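Local coordinates for protein amidohydrolase (Staphylococcus aureus, PDB 3NUR) that probably hydrolyses carbon–nitrogen bonds other than peptide bonds in linear amides, as a metal-binding member of the TIM-barrel amidohydrolases, at residues A159-R164 and I189-A194; E28-I33 and V91-N96; L235-I240 and L269-L274; I178-E183 and D242-L247. All coordinates share one frame; numbering follows the deposited sequence.

Contact 1. Residues A159-R164 and I189-A194. With CA (calcium ion), chain B.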
loop_
_atom_site.group_PDB
_atom_site.type_symbol
_atom_site.label_atom_id
_atom_site.label_comp_id
_atom_site.label_asym_id
_atom_site.label_seq_id
_atom_site.Cartn_x
_atom_site.Cartn_y
_atom_site.Cartn_z
ATOM N N ALA A 159 2.415 7.959 -2.066
ATOM C CA ALA A 159 2.889 7.093 -3.133
ATOM C C ALA A 159 2.549 5.672 -2.741
ATOM O O ALA A 159 2.484 5.364 -1.550
ATOM C CB ALA A 159 4.406 7.213 -3.275
ATOM N N LEU A 160 2.326 4.813 -3.737
ATOM C CA LEU A 160 2.166 3.387 -3.463
ATOM C C LEU A 160 3.302 2.728 -4.236
ATOM O O LEU A 160 3.451 2.992 -5.434
ATOM C CB LEU A 160 0.798 2.831 -3.884
ATOM C CG LEU A 160 0.595 1.297 -3.660
ATOM C CD1 LEU A 160 -0.842 0.987 -3.243
ATOM C CD2 LEU A 160 0.972 0.496 -4.922
ATOM N N ILE A 161 4.089 1.873 -3.555
ATOM C CA ILE A 161 5.250 1.172 -4.130
ATOM C C ILE A 161 4.980 -0.317 -4.095
ATOM O O ILE A 161 4.675 -0.866 -3.030
ATOM C CB ILE A 161 6.574 1.484 -3.355
ATOM C CG1 ILE A 161 6.941 2.990 -3.455
ATOM C CG2 ILE A 161 7.746 0.555 -3.866
ATOM C CD1 ILE A 161 8.130 3.427 -2.601
HETATM N N MSE A 162 5.092 -0.962 -5.253
HETATM C CA MSE A 162 4.878 -2.398 -5.344
HETATM C C MSE A 162 6.189 -3.143 -5.360
HETATM O O MSE A 162 7.084 -2.826 -6.142
HETATM C CB MSE A 162 4.058 -2.736 -6.594
HETATM C CG MSE A 162 2.562 -2.732 -6.329
HETATM SE SE MSE A 162 1.516 -2.891 -7.950
HETATM C CE MSE A 162 2.880 -3.823 -9.142
ATOM N N GLY A 163 6.274 -4.164 -4.526
ATOM C CA GLY A 163 7.445 -5.030 -4.470
ATOM C C GLY A 163 8.690 -4.353 -3.973
ATOM O O GLY A 163 8.663 -3.604 -2.990
ATOM N N ARG A 164 9.796 -4.634 -4.654
ATOM C CA ARG A 164 11.095 -4.148 -4.243
ATOM C C ARG A 164 11.939 -3.732 -5.449
ATOM O O ARG A 164 11.520 -3.878 -6.604
ATOM C CB ARG A 164 11.800 -5.216 -3.357
ATOM C CG ARG A 164 12.277 -6.451 -4.099
ATOM C CD ARG A 164 11.926 -7.771 -3.411
ATOM N NE ARG A 164 10.488 -8.063 -3.353
ATOM C CZ ARG A 164 9.785 -8.684 -4.302
ATOM N NH1 ARG A 164 8.498 -8.937 -4.124
ATOM N NH2 ARG A 164 10.360 -9.032 -5.447
ATOM N N ILE A 189 3.688 6.466 2.448
ATOM C CA ILE A 189 4.071 5.532 1.386
ATOM C C ILE A 189 3.315 4.224 1.681
ATOM O O ILE A 189 3.452 3.668 2.763
ATOM C CB ILE A 189 5.609 5.270 1.308
ATOM C CG1 ILE A 189 6.417 6.541 0.920
ATOM C CG2 ILE A 189 5.909 4.115 0.361
ATOM C CD1 ILE A 189 7.906 6.399 1.151
ATOM N N TYR A 190 2.543 3.737 0.722
ATOM C CA TYR A 190 1.837 2.457 0.830
ATOM C C TYR A 190 2.797 1.419 0.226
ATOM O O TYR A 190 3.194 1.566 -0.931
ATOM C CB TYR A 190 0.513 2.493 0.014
ATOM C CG TYR A 190 -0.532 1.469 0.432
ATOM C CD1 TYR A 190 -1.800 1.867 0.843
ATOM C CD2 TYR A 190 -0.268 0.101 0.368
ATOM C CE1 TYR A 190 -2.765 0.939 1.230
ATOM C CE2 TYR A 190 -1.237 -0.844 0.730
ATOM C CZ TYR A 190 -2.485 -0.417 1.158
ATOM O OH TYR A 190 -3.431 -1.323 1.578
ATOM N N LEU A 191 3.208 0.399 1.014
ATOM C CA LEU A 191 4.128 -0.664 0.543
ATOM C C LEU A 191 3.258 -1.881 0.227
ATOM O O LEU A 191 2.648 -2.456 1.128
ATOM C CB LEU A 191 5.167 -0.992 1.624
ATOM C CG LEU A 191 6.352 -1.884 1.215
ATOM C CD1 LEU A 191 7.254 -1.175 0.173
ATOM C CD2 LEU A 191 7.183 -2.246 2.449
ATOM N N HIS A 192 3.162 -2.224 -1.059
ATOM C CA HIS A 192 2.269 -3.255 -1.606
ATOM C C HIS A 192 3.055 -4.480 -2.110
ATOM O O HIS A 192 4.163 -4.320 -2.614
ATOM C CB HIS A 192 1.493 -2.609 -2.778
ATOM C CG HIS A 192 0.391 -3.429 -3.392
ATOM N ND1 HIS A 192 0.662 -4.500 -4.208
ATOM C CD2 HIS A 192 -0.948 -3.272 -3.312
ATOM C CE1 HIS A 192 -0.516 -5.002 -4.549
ATOM N NE2 HIS A 192 -1.510 -4.289 -4.044
ATOM N N PRO A 193 2.457 -5.690 -2.092
ATOM C CA PRO A 193 3.188 -6.862 -2.600
ATOM C C PRO A 193 3.364 -6.877 -4.127
ATOM O O PRO A 193 2.676 -6.169 -4.866
ATOM C CB PRO A 193 2.325 -8.037 -2.145
ATOM C CG PRO A 193 0.941 -7.471 -1.993
ATOM C CD PRO A 193 1.177 -6.088 -1.452
ATOM N N ALA A 194 4.304 -7.692 -4.590
ATOM C CA ALA A 194 4.554 -7.955 -6.007
ATOM C C ALA A 194 5.273 -9.317 -6.102
ATOM O O ALA A 194 5.750 -9.802 -5.064
ATOM C CB ALA A 194 5.403 -6.848 -6.623
HETATM CA CA CA B . -3.826 -4.528 -4.226
HETATM O O HOH W 1 6.855 -4.500 -1.235
HETATM O O HOH W 2 5.823 -8.654 -2.085
HETATM O O HOH W 3 -3.764 -6.554 -3.420
HETATM O O HOH W 4 -3.268 -5.612 -6.127
#
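Leu160 and Tyr190 lie side by side on adjacent parallel strands, 159-162 and 189-192, which with helix 176-185 form a beta-alpha-beta unit of the TIM barrel. Four nearly straight backbone bonds close the seam: Tyr190 N to Ala159 O, Ile161 N to Tyr190 O, His192 N to Ile161 O and Gly163 N to His192 O. Where the strands give way to loops, water 1 donates to Gly163 O at 2.7 Å and also to His192 O at 3.0 Å, so the latter carbonyl accepts twice. The bond from His192 ND1 to Pro193 O, 2.7 Å long, lies on a carbonyl lone pair and close to the imidazole plane. It fixes the ring's rotation and turns NE2 to the calcium ion, 2.3 Å from that nitrogen; Glu28, His30, Asp316 and two waters complete the shell. The selenomethionine Met162 runs alongside, its CG 3.4 Å from His192 ND1. Leu160 CD1 sits off-centre by the Tyr190 ring, 3.7 Å from Tyr190 CG, while the phenol oxygen bonds to Thr289. Arg164 has its main partners in Pro195 O and Asp227, and NH1 adds a weak bond to Ala194 O, bent to 131°; water 2 accepts from Ala194 N. Opposite Gly163, whose positive phi suits glycine, the packing is tight: Ala194 CB meets Gly163 CA at 3.5 Å.

Contact 2. Residues E28-I33 and V91-N96. With CA (calcium ion), chain B.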
loop_
_atom_site.group_PDB
_atom_site.type_symbol
_atom_site.label_atom_id
_atom_site.label_comp_id
_atom_site.label_asym_id
_atom_site.label_seq_id
_atom_site.Cartn_x
_atom_site.Cartn_y
_atom_site.Cartn_z
ATOM N N GLU A 28 -6.572 1.166 -1.052
ATOM C CA GLU A 28 -5.822 0.282 -1.952
ATOM C C GLU A 28 -6.703 -0.009 -3.134
ATOM O O GLU A 28 -7.342 -1.047 -3.186
ATOM C CB GLU A 28 -5.375 -1.006 -1.216
ATOM C CG GLU A 28 -4.262 -1.744 -1.954
ATOM C CD GLU A 28 -3.988 -3.124 -1.384
ATOM O OE1 GLU A 28 -4.131 -4.111 -2.139
ATOM O OE2 GLU A 28 -3.679 -3.224 -0.172
ATOM N N GLU A 29 -6.842 0.974 -4.024
ATOM C CA GLU A 29 -7.765 0.898 -5.160
ATOM C C GLU A 29 -6.926 1.158 -6.394
ATOM O O GLU A 29 -6.178 2.149 -6.428
ATOM C CB GLU A 29 -8.873 1.954 -4.948
ATOM C CG GLU A 29 -9.393 1.985 -3.493
ATOM C CD GLU A 29 -9.792 0.657 -2.853
ATOM O OE1 GLU A 29 -10.473 -0.154 -3.521
ATOM O OE2 GLU A 29 -9.423 0.422 -1.677
ATOM N N HIS A 30 -7.005 0.239 -7.372
ATOM C CA HIS A 30 -6.089 0.246 -8.500
ATOM C C HIS A 30 -6.612 0.654 -9.843
ATOM O O HIS A 30 -7.780 0.447 -10.168
ATOM C CB HIS A 30 -5.420 -1.135 -8.615
ATOM C CG HIS A 30 -4.743 -1.577 -7.346
ATOM N ND1 HIS A 30 -3.596 -0.944 -6.879
ATOM C CD2 HIS A 30 -5.051 -2.599 -6.508
ATOM C CE1 HIS A 30 -3.253 -1.582 -5.768
ATOM N NE2 HIS A 30 -4.100 -2.582 -5.498
ATOM N N TYR A 31 -5.687 1.144 -10.662
ATOM C CA TYR A 31 -5.960 1.467 -12.052
ATOM C C TYR A 31 -4.765 1.032 -12.897
ATOM O O TYR A 31 -3.661 0.926 -12.382
ATOM C CB TYR A 31 -6.226 2.988 -12.239
ATOM C CG TYR A 31 -4.972 3.830 -12.220
ATOM C CD1 TYR A 31 -4.378 4.196 -11.018
ATOM C CD2 TYR A 31 -4.312 4.166 -13.405
ATOM C CE1 TYR A 31 -3.197 4.920 -10.990
ATOM C CE2 TYR A 31 -3.117 4.879 -13.389
ATOM C CZ TYR A 31 -2.559 5.244 -12.174
ATOM O OH TYR A 31 -1.385 5.940 -12.121
ATOM N N VAL A 32 -4.980 0.839 -14.208
ATOM C CA VAL A 32 -3.885 0.621 -15.159
ATOM C C VAL A 32 -4.244 1.459 -16.376
ATOM O O VAL A 32 -5.410 1.868 -16.519
ATOM C CB VAL A 32 -3.581 -0.862 -15.526
ATOM C CG1 VAL A 32 -3.272 -1.704 -14.287
ATOM C CG2 VAL A 32 -4.704 -1.496 -16.361
ATOM N N ILE A 33 -3.236 1.723 -17.229
ATOM C CA ILE A 33 -3.430 2.455 -18.479
ATOM C C ILE A 33 -3.054 1.500 -19.613
ATOM O O ILE A 33 -1.923 1.008 -19.666
ATOM C CB ILE A 33 -2.666 3.803 -18.509
ATOM C CG1 ILE A 33 -3.253 4.767 -17.461
ATOM C CG2 ILE A 33 -2.718 4.436 -19.919
ATOM C CD1 ILE A 33 -2.275 5.701 -16.890
ATOM N N VAL A 91 -8.545 6.178 -3.165
ATOM C CA VAL A 91 -7.160 6.673 -3.265
ATOM C C VAL A 91 -6.570 5.753 -4.342
ATOM O O VAL A 91 -6.499 4.525 -4.153
ATOM C CB VAL A 91 -6.372 6.632 -1.928
ATOM C CG1 VAL A 91 -4.978 7.203 -2.121
ATOM C CG2 VAL A 91 -7.102 7.388 -0.815
ATOM N N LEU A 92 -6.261 6.323 -5.521
ATOM C CA LEU A 92 -5.872 5.522 -6.677
ATOM C C LEU A 92 -4.357 5.306 -6.834
ATOM O O LEU A 92 -3.576 6.250 -6.693
ATOM C CB LEU A 92 -6.466 6.135 -7.975
ATOM C CG LEU A 92 -8.000 6.143 -8.128
ATOM C CD1 LEU A 92 -8.423 6.835 -9.436
ATOM C CD2 LEU A 92 -8.553 4.748 -8.128
ATOM N N SER A 93 -3.967 4.048 -7.130
ATOM C CA SER A 93 -2.576 3.633 -7.344
ATOM C C SER A 93 -2.477 2.681 -8.531
ATOM O O SER A 93 -3.454 2.013 -8.825
ATOM C CB SER A 93 -2.058 2.921 -6.109
ATOM O OG SER A 93 -2.864 1.789 -5.816
ATOM N N TYR A 94 -1.311 2.607 -9.215
ATOM C CA TYR A 94 -1.149 1.705 -10.354
ATOM C C TYR A 94 -1.246 0.239 -9.914
ATOM O O TYR A 94 -0.709 -0.123 -8.866
ATOM C CB TYR A 94 0.165 1.971 -11.111
ATOM C CG TYR A 94 0.040 1.662 -12.586
ATOM C CD1 TYR A 94 -0.208 2.672 -13.513
ATOM C CD2 TYR A 94 0.145 0.351 -13.057
ATOM C CE1 TYR A 94 -0.378 2.384 -14.872
ATOM C CE2 TYR A 94 0.005 0.055 -14.411
ATOM C CZ TYR A 94 -0.270 1.074 -15.314
ATOM O OH TYR A 94 -0.406 0.779 -16.646
ATOM N N GLY A 95 -1.964 -0.561 -10.692
ATOM C CA GLY A 95 -2.195 -1.978 -10.431
ATOM C C GLY A 95 -1.172 -2.902 -11.062
ATOM O O GLY A 95 0.027 -2.606 -11.068
ATOM N N ASN A 96 -1.638 -4.054 -11.553
ATOM C CA ASN A 96 -0.764 -5.091 -12.131
ATOM C C ASN A 96 0.104 -4.567 -13.258
ATOM O O ASN A 96 -0.373 -3.801 -14.086
ATOM C CB ASN A 96 -1.594 -6.267 -12.622
ATOM C CG ASN A 96 -2.409 -6.936 -11.552
ATOM O OD1 ASN A 96 -2.135 -6.821 -10.346
ATOM N ND2 ASN A 96 -3.439 -7.651 -11.977
HETATM CA CA CA B . -3.826 -4.528 -4.226
HETATM O O HOH W 5 -4.407 2.916 -3.750
HETATM O O HOH W 3 -3.764 -6.554 -3.420
HETATM O O HOH W 4 -3.268 -5.612 -6.127
#
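Tyr31 and Tyr94 form a T-shaped pair at the ends of parallel TIM-barrel strands 24-31 and 87-94, the edge of Tyr94 set against the face of Tyr31 with the planes 67° apart. Tyr94 CD1 makes the approach, 3.7 Å from Tyr31 CE2, and Tyr94 CA also lies over a face of the Tyr31 ring. In the plane of Tyr31, at its edge, is Ser93 N. One face of Tyr94 receives Tyr31 O and Val32 CA, the latter in a CH-pi contact. With CG between the backbone N and the carbonyl carbon (chi1 77°), the Tyr31 ring lies against the Ser93-Tyr94 backbone, bringing CD1 to 3.2 Å from Ser93 O. The Tyr94 hydroxyl accepts Ile33 N at 3.0 Å in an almost straight bond, just before helix 34-39, and bonds to Gln37 of that helix as well. Between the backbones, Ser93 N binds Glu29 O, Tyr31 N binds Ser93 O, and Gly95 N binds Tyr31 O. Water 5 accepts from Glu29 N and lies within hydrogen-bonding distance of Val91 O and Ser93 OG. Glu28 and His30 occupy the strand-end position where amidohydrolases commonly carry a His-X-His pair, and both bind the calcium ion with His192 and Asp316. Glu29, between them, accepts from the backbone of Ala315 and Tyr317, flanking Asp316, and so belongs to the second shell. On the calcium itself, Glu28 OE1 lies 2.1 Å from the ion and His30 NE2 2.3 Å.

Contact 3. Residues L235-I240 and L269-L274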
loop_
_atom_site.group_PDB
_atom_site.type_symbol
_atom_site.label_atom_id
_atom_site.label_comp_id
_atom_site.label_asym_id
_atom_site.label_seq_id
_atom_site.Cartn_x
_atom_site.Cartn_y
_atom_site.Cartn_z
ATOM N N LEU A 235 12.706 -2.066 6.811
ATOM C CA LEU A 235 12.616 -0.605 6.881
ATOM C C LEU A 235 12.708 -0.108 8.321
ATOM O O LEU A 235 13.465 0.807 8.612
ATOM C CB LEU A 235 11.341 -0.094 6.187
ATOM C CG LEU A 235 11.138 -0.512 4.703
ATOM C CD1 LEU A 235 9.883 0.148 4.120
ATOM C CD2 LEU A 235 12.339 -0.145 3.835
ATOM N N VAL A 236 12.033 -0.791 9.236
ATOM C CA VAL A 236 12.068 -0.463 10.656
ATOM C C VAL A 236 13.466 -0.727 11.233
ATOM O O VAL A 236 14.016 0.153 11.884
ATOM C CB VAL A 236 10.956 -1.226 11.423
ATOM C CG1 VAL A 236 11.154 -1.149 12.937
ATOM C CG2 VAL A 236 9.569 -0.721 11.026
ATOM N N LEU A 237 14.005 -1.945 11.034
ATOM C CA LEU A 237 15.316 -2.351 11.564
ATOM C C LEU A 237 16.479 -1.494 11.075
ATOM O O LEU A 237 17.455 -1.328 11.813
ATOM C CB LEU A 237 15.597 -3.855 11.315
ATOM C CG LEU A 237 14.592 -4.853 11.907
ATOM C CD1 LEU A 237 14.976 -6.279 11.544
ATOM C CD2 LEU A 237 14.445 -4.689 13.435
ATOM N N SER A 238 16.359 -0.930 9.858
ATOM C CA SER A 238 17.396 -0.051 9.280
ATOM C C SER A 238 17.407 1.377 9.893
ATOM O O SER A 238 18.294 2.172 9.560
ATOM C CB SER A 238 17.264 0.032 7.764
ATOM O OG SER A 238 16.178 0.857 7.370
ATOM N N GLY A 239 16.416 1.691 10.736
ATOM C CA GLY A 239 16.317 2.988 11.407
ATOM C C GLY A 239 15.711 4.142 10.633
ATOM O O GLY A 239 15.859 5.305 11.042
ATOM N N ILE A 240 14.964 3.842 9.553
ATOM C CA ILE A 240 14.304 4.860 8.718
ATOM C C ILE A 240 13.391 5.762 9.589
ATOM O O ILE A 240 13.380 6.983 9.415
ATOM C CB ILE A 240 13.510 4.172 7.558
ATOM C CG1 ILE A 240 14.467 3.803 6.381
ATOM C CG2 ILE A 240 12.310 5.041 7.072
ATOM C CD1 ILE A 240 13.845 2.926 5.311
ATOM N N LEU A 269 13.707 -10.303 18.862
ATOM C CA LEU A 269 14.448 -9.739 17.751
ATOM C C LEU A 269 15.336 -8.657 18.347
ATOM O O LEU A 269 14.806 -7.654 18.814
ATOM C CB LEU A 269 13.477 -9.157 16.695
ATOM C CG LEU A 269 14.029 -9.111 15.272
ATOM C CD1 LEU A 269 12.908 -8.930 14.253
ATOM C CD2 LEU A 269 15.095 -8.006 15.111
ATOM N N PHE A 270 16.674 -8.876 18.374
ATOM C CA PHE A 270 17.619 -7.922 18.972
ATOM C C PHE A 270 17.753 -6.705 18.077
ATOM O O PHE A 270 18.136 -6.844 16.911
ATOM C CB PHE A 270 19.002 -8.581 19.203
ATOM C CG PHE A 270 19.984 -7.736 19.991
ATOM C CD1 PHE A 270 20.137 -7.915 21.364
ATOM C CD2 PHE A 270 20.752 -6.758 19.363
ATOM C CE1 PHE A 270 21.039 -7.116 22.094
ATOM C CE2 PHE A 270 21.663 -5.976 20.088
ATOM C CZ PHE A 270 21.808 -6.169 21.445
ATOM N N ALA A 271 17.404 -5.515 18.597
ATOM C CA ALA A 271 17.458 -4.291 17.794
ATOM C C ALA A 271 17.755 -3.078 18.701
ATOM O O ALA A 271 17.076 -2.049 18.649
ATOM C CB ALA A 271 16.139 -4.109 17.033
ATOM N N GLU A 272 18.789 -3.214 19.522
ATOM C CA GLU A 272 19.178 -2.196 20.500
ATOM C C GLU A 272 19.702 -0.888 19.923
ATOM O O GLU A 272 19.760 0.103 20.645
ATOM C CB GLU A 272 20.091 -2.783 21.598
ATOM C CG GLU A 272 19.395 -3.833 22.455
ATOM C CD GLU A 272 18.258 -3.344 23.330
ATOM O OE1 GLU A 272 18.538 -2.631 24.322
ATOM O OE2 GLU A 272 17.092 -3.694 23.040
ATOM N N HIS A 273 20.039 -0.869 18.619
ATOM C CA HIS A 273 20.486 0.325 17.900
ATOM C C HIS A 273 19.323 1.296 17.583
ATOM O O HIS A 273 19.574 2.440 17.193
ATOM C CB HIS A 273 21.191 -0.080 16.598
ATOM C CG HIS A 273 20.281 -0.793 15.640
ATOM N ND1 HIS A 273 19.905 -2.102 15.850
ATOM C CD2 HIS A 273 19.688 -0.341 14.512
ATOM C CE1 HIS A 273 19.084 -2.401 14.854
ATOM N NE2 HIS A 273 18.949 -1.386 14.010
ATOM N N LEU A 274 18.067 0.843 17.727
ATOM C CA LEU A 274 16.902 1.692 17.465
ATOM C C LEU A 274 16.517 2.470 18.716
ATOM O O LEU A 274 16.794 2.020 19.829
ATOM C CB LEU A 274 15.700 0.863 16.990
ATOM C CG LEU A 274 15.919 0.000 15.722
ATOM C CD1 LEU A 274 14.692 -0.903 15.469
ATOM C CD2 LEU A 274 16.216 0.887 14.496
#
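A Schellman motif at Gly239 ends helix 223-237, and its last turn, at Leu237, meets His273 and Leu274 of the type I beta turn 271-274. Gly239, with positive phi, returns its N to Val236 O within the helical segment, 3.1 Å away. The turn is closed by Leu274 N to Ala271 O. Between the two segments the one hydrogen bond comes from a side chain: His273 NE2 donates to Leu237 O over 2.7 Å, at 177° and in both the ring plane and the carbonyl plane. The imidazole thus donates a hydrogen bond to a carbonyl of the helix's final turn, where the helix dipole would probably favour a donor. A chi1 of 63° swings the ring toward the helix, and Leu274 CG packs against one of its faces, offset toward the rim. Beside this polar link lies an apolar patch. Leu237 and Leu269 reach toward each other tip to tip, CD2 to CD2 at 3.8 Å, and the same Leu237 methyl stands 4.0 Å from Ala271 CB. Leu274 pushes its branched end against the helix terminus, with CD2 3.5 Å from Val236 O and 3.7 Å from Gly239 CA. Helix 278-284 covers the neighbouring side, where Tyr281 touches both Val236 and Leu274 and Val278 touches Leu237. The arrangement is that of a Schellman-terminated helix in the outer layer of a TIM barrel, its end joined to the loop after helix 262-268 by a histidine-to-carbonyl hydrogen bond and a small leucine cluster.

Contact 4. Residues I178-E183 and D242-L247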
loop_
_atom_site.group_PDB
_atom_site.type_symbol
_atom_site.label_atom_id
_atom_site.label_comp_id
_atom_site.label_asym_id
_atom_site.label_seq_id
_atom_site.Cartn_x
_atom_site.Cartn_y
_atom_site.Cartn_z
ATOM N N ILE A 178 14.050 8.468 -0.956
ATOM C CA ILE A 178 12.609 8.294 -1.184
ATOM C C ILE A 178 11.844 8.558 0.125
ATOM O O ILE A 178 10.851 9.289 0.113
ATOM C CB ILE A 178 12.300 6.904 -1.821
ATOM C CG1 ILE A 178 12.955 6.793 -3.233
ATOM C CG2 ILE A 178 10.771 6.648 -1.882
ATOM C CD1 ILE A 178 13.005 5.333 -3.858
ATOM N N PHE A 179 12.333 7.979 1.243
ATOM C CA PHE A 179 11.727 8.126 2.572
ATOM C C PHE A 179 11.895 9.547 3.095
ATOM O O PHE A 179 10.963 10.076 3.681
ATOM C CB PHE A 179 12.280 7.072 3.546
ATOM C CG PHE A 179 12.063 5.685 2.981
ATOM C CD1 PHE A 179 10.817 5.062 3.078
ATOM C CD2 PHE A 179 13.078 5.029 2.298
ATOM C CE1 PHE A 179 10.599 3.801 2.507
ATOM C CE2 PHE A 179 12.857 3.770 1.722
ATOM C CZ PHE A 179 11.621 3.172 1.816
ATOM N N LYS A 180 13.083 10.157 2.876
ATOM C CA LYS A 180 13.380 11.536 3.262
ATOM C C LYS A 180 12.389 12.467 2.555
ATOM O O LYS A 180 11.840 13.362 3.186
ATOM C CB LYS A 180 14.816 11.893 2.844
ATOM C CG LYS A 180 15.268 13.280 3.301
ATOM C CD LYS A 180 16.740 13.491 2.945
ATOM C CE LYS A 180 17.358 14.595 3.755
ATOM N NZ LYS A 180 18.833 14.645 3.564
ATOM N N THR A 181 12.128 12.210 1.266
ATOM C CA THR A 181 11.215 13.001 0.443
ATOM C C THR A 181 9.789 12.911 0.971
ATOM O O THR A 181 9.150 13.941 1.160
ATOM C CB THR A 181 11.389 12.649 -1.038
ATOM O OG1 THR A 181 12.738 12.943 -1.403
ATOM C CG2 THR A 181 10.460 13.425 -1.929
ATOM N N ALA A 182 9.311 11.679 1.259
ATOM C CA ALA A 182 7.982 11.466 1.827
ATOM C C ALA A 182 7.812 12.239 3.149
ATOM O O ALA A 182 6.803 12.923 3.308
ATOM C CB ALA A 182 7.728 9.976 2.046
ATOM N N GLU A 183 8.807 12.194 4.059
ATOM C CA GLU A 183 8.679 12.929 5.325
ATOM C C GLU A 183 8.613 14.449 5.084
ATOM O O GLU A 183 7.743 15.125 5.639
ATOM C CB GLU A 183 9.804 12.573 6.300
ATOM C CG GLU A 183 9.477 13.025 7.720
ATOM C CD GLU A 183 10.629 13.209 8.689
ATOM O OE1 GLU A 183 11.735 13.594 8.249
ATOM O OE2 GLU A 183 10.410 12.992 9.902
ATOM N N ASP A 242 13.700 6.447 12.758
ATOM C CA ASP A 242 14.481 7.217 13.724
ATOM C C ASP A 242 15.028 8.443 12.975
ATOM O O ASP A 242 14.983 9.543 13.519
ATOM C CB ASP A 242 15.612 6.376 14.324
ATOM C CG ASP A 242 15.148 5.433 15.417
ATOM O OD1 ASP A 242 13.958 5.498 15.795
ATOM O OD2 ASP A 242 15.963 4.604 15.864
ATOM N N ARG A 243 15.478 8.255 11.703
ATOM C CA ARG A 243 15.956 9.333 10.835
ATOM C C ARG A 243 14.789 10.244 10.445
ATOM O O ARG A 243 14.951 11.474 10.427
ATOM C CB ARG A 243 16.610 8.767 9.553
ATOM C CG ARG A 243 18.017 8.259 9.775
ATOM C CD ARG A 243 18.791 7.963 8.490
ATOM N NE ARG A 243 18.216 6.883 7.672
ATOM C CZ ARG A 243 18.246 5.582 7.978
ATOM N NH1 ARG A 243 18.754 5.175 9.134
ATOM N NH2 ARG A 243 17.733 4.688 7.150
ATOM N N TYR A 244 13.615 9.639 10.117
ATOM C CA TYR A 244 12.403 10.349 9.654
ATOM C C TYR A 244 11.219 10.014 10.581
ATOM O O TYR A 244 10.335 9.236 10.208
ATOM C CB TYR A 244 12.130 10.013 8.160
ATOM C CG TYR A 244 13.379 10.170 7.324
ATOM C CD1 TYR A 244 14.048 11.393 7.262
ATOM C CD2 TYR A 244 13.960 9.076 6.695
ATOM C CE1 TYR A 244 15.255 11.522 6.577
ATOM C CE2 TYR A 244 15.146 9.201 5.978
ATOM C CZ TYR A 244 15.787 10.428 5.920
ATOM O OH TYR A 244 16.956 10.559 5.232
ATOM N N PRO A 245 11.233 10.557 11.827
ATOM C CA PRO A 245 10.205 10.177 12.816
ATOM C C PRO A 245 8.765 10.574 12.519
ATOM O O PRO A 245 7.859 10.024 13.142
ATOM C CB PRO A 245 10.718 10.801 14.124
ATOM C CG PRO A 245 11.544 11.952 13.691
ATOM C CD PRO A 245 12.234 11.463 12.440
ATOM N N LYS A 246 8.551 11.508 11.583
ATOM C CA LYS A 246 7.195 11.928 11.212
ATOM C C LYS A 246 6.647 11.104 10.054
ATOM O O LYS A 246 5.491 11.270 9.678
ATOM C CB LYS A 246 7.158 13.428 10.873
ATOM C CG LYS A 246 7.450 14.334 12.069
ATOM C CD LYS A 246 7.266 15.824 11.746
ATOM C CE LYS A 246 8.397 16.460 10.958
ATOM N NZ LYS A 246 8.178 16.389 9.486
ATOM N N LEU A 247 7.482 10.242 9.455
ATOM C CA LEU A 247 7.074 9.404 8.330
ATOM C C LEU A 247 6.052 8.341 8.736
ATOM O O LEU A 247 6.230 7.683 9.757
ATOM C CB LEU A 247 8.307 8.701 7.693
ATOM C CG LEU A 247 8.022 7.722 6.513
ATOM C CD1 LEU A 247 7.459 8.445 5.295
ATOM C CD2 LEU A 247 9.234 6.906 6.163
HETATM O O HOH W 6 13.801 14.003 10.024
HETATM O O HOH W 7 7.523 18.088 7.331
#
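Glu183, on helix 176-185, stretches into the turn that follows helix 240-243, and every atom of its side chain finds a neighbour there. CB lies 3.9 Å from Tyr244 CB. CG, placed opposite the backbone N by a chi1 of -165°, comes up to Leu247 N and Lys246 CB, and the extended chain carries CD to 3.5 Å from Tyr244 CA. The two carboxylate oxygens then part company. OE1 sits at the edge of the Tyr244 ring, 3.3 Å from Tyr244 CD1, and accepts a hydrogen bond from water 6, which also donates to Arg243 O. Glu183 OE2 offers its anti lone pair to Lys246 N at 2.9 Å, gripping the type I turn 244-247 by its backbone. The Lys246 ammonium stays beyond salt-bridge range of OE2 and donates a hydrogen bond to water 7. The Tyr244 ring is sandwiched, with Lys180 CA centred over one face in a CH-pi contact and Arg243 CB over the other; its hydroxyl bonds to Asp176. Deeper in, Leu247 divides its methyls: CD1 meets Ala182 CB at 3.6 Å and CD2 approaches the edge of the Phe179 ring, 3.9 Å from Phe179 CD1. Helix 176-185 therefore lies between strand 189-192, where Phe179 and Ala182 touch Ile189, and the turn after helix 240-243, which the same residues and Glu183 receive, with helix 140-152 touching Ala182 as well, through Phe147.

How the contacts relate
The chemistry of the four contacts follows their place in the fold. Contacts 1 and 2 are buried strand pairings, held by backbone bonds and sharing the calcium ion with two of its waters; Tyr190 OH also comes within 2.6 Å of Glu28 OE2, a weak hydrogen bond. Contacts 3 and 4 lie farther out, only partly buried, each with one direct hydrogen bond, histidine donating in one and glutamate accepting in the other; contact 3 adds a leucine cluster, contact 4 mixed aromatic and aliphatic packing with water bridges. They adjoin through Ser238 O and Arg243 NH1, and by Ile240 against Leu247. Contact 4 backs onto contact 1 at Ile189, whereas contact 2 touches neither outer contact.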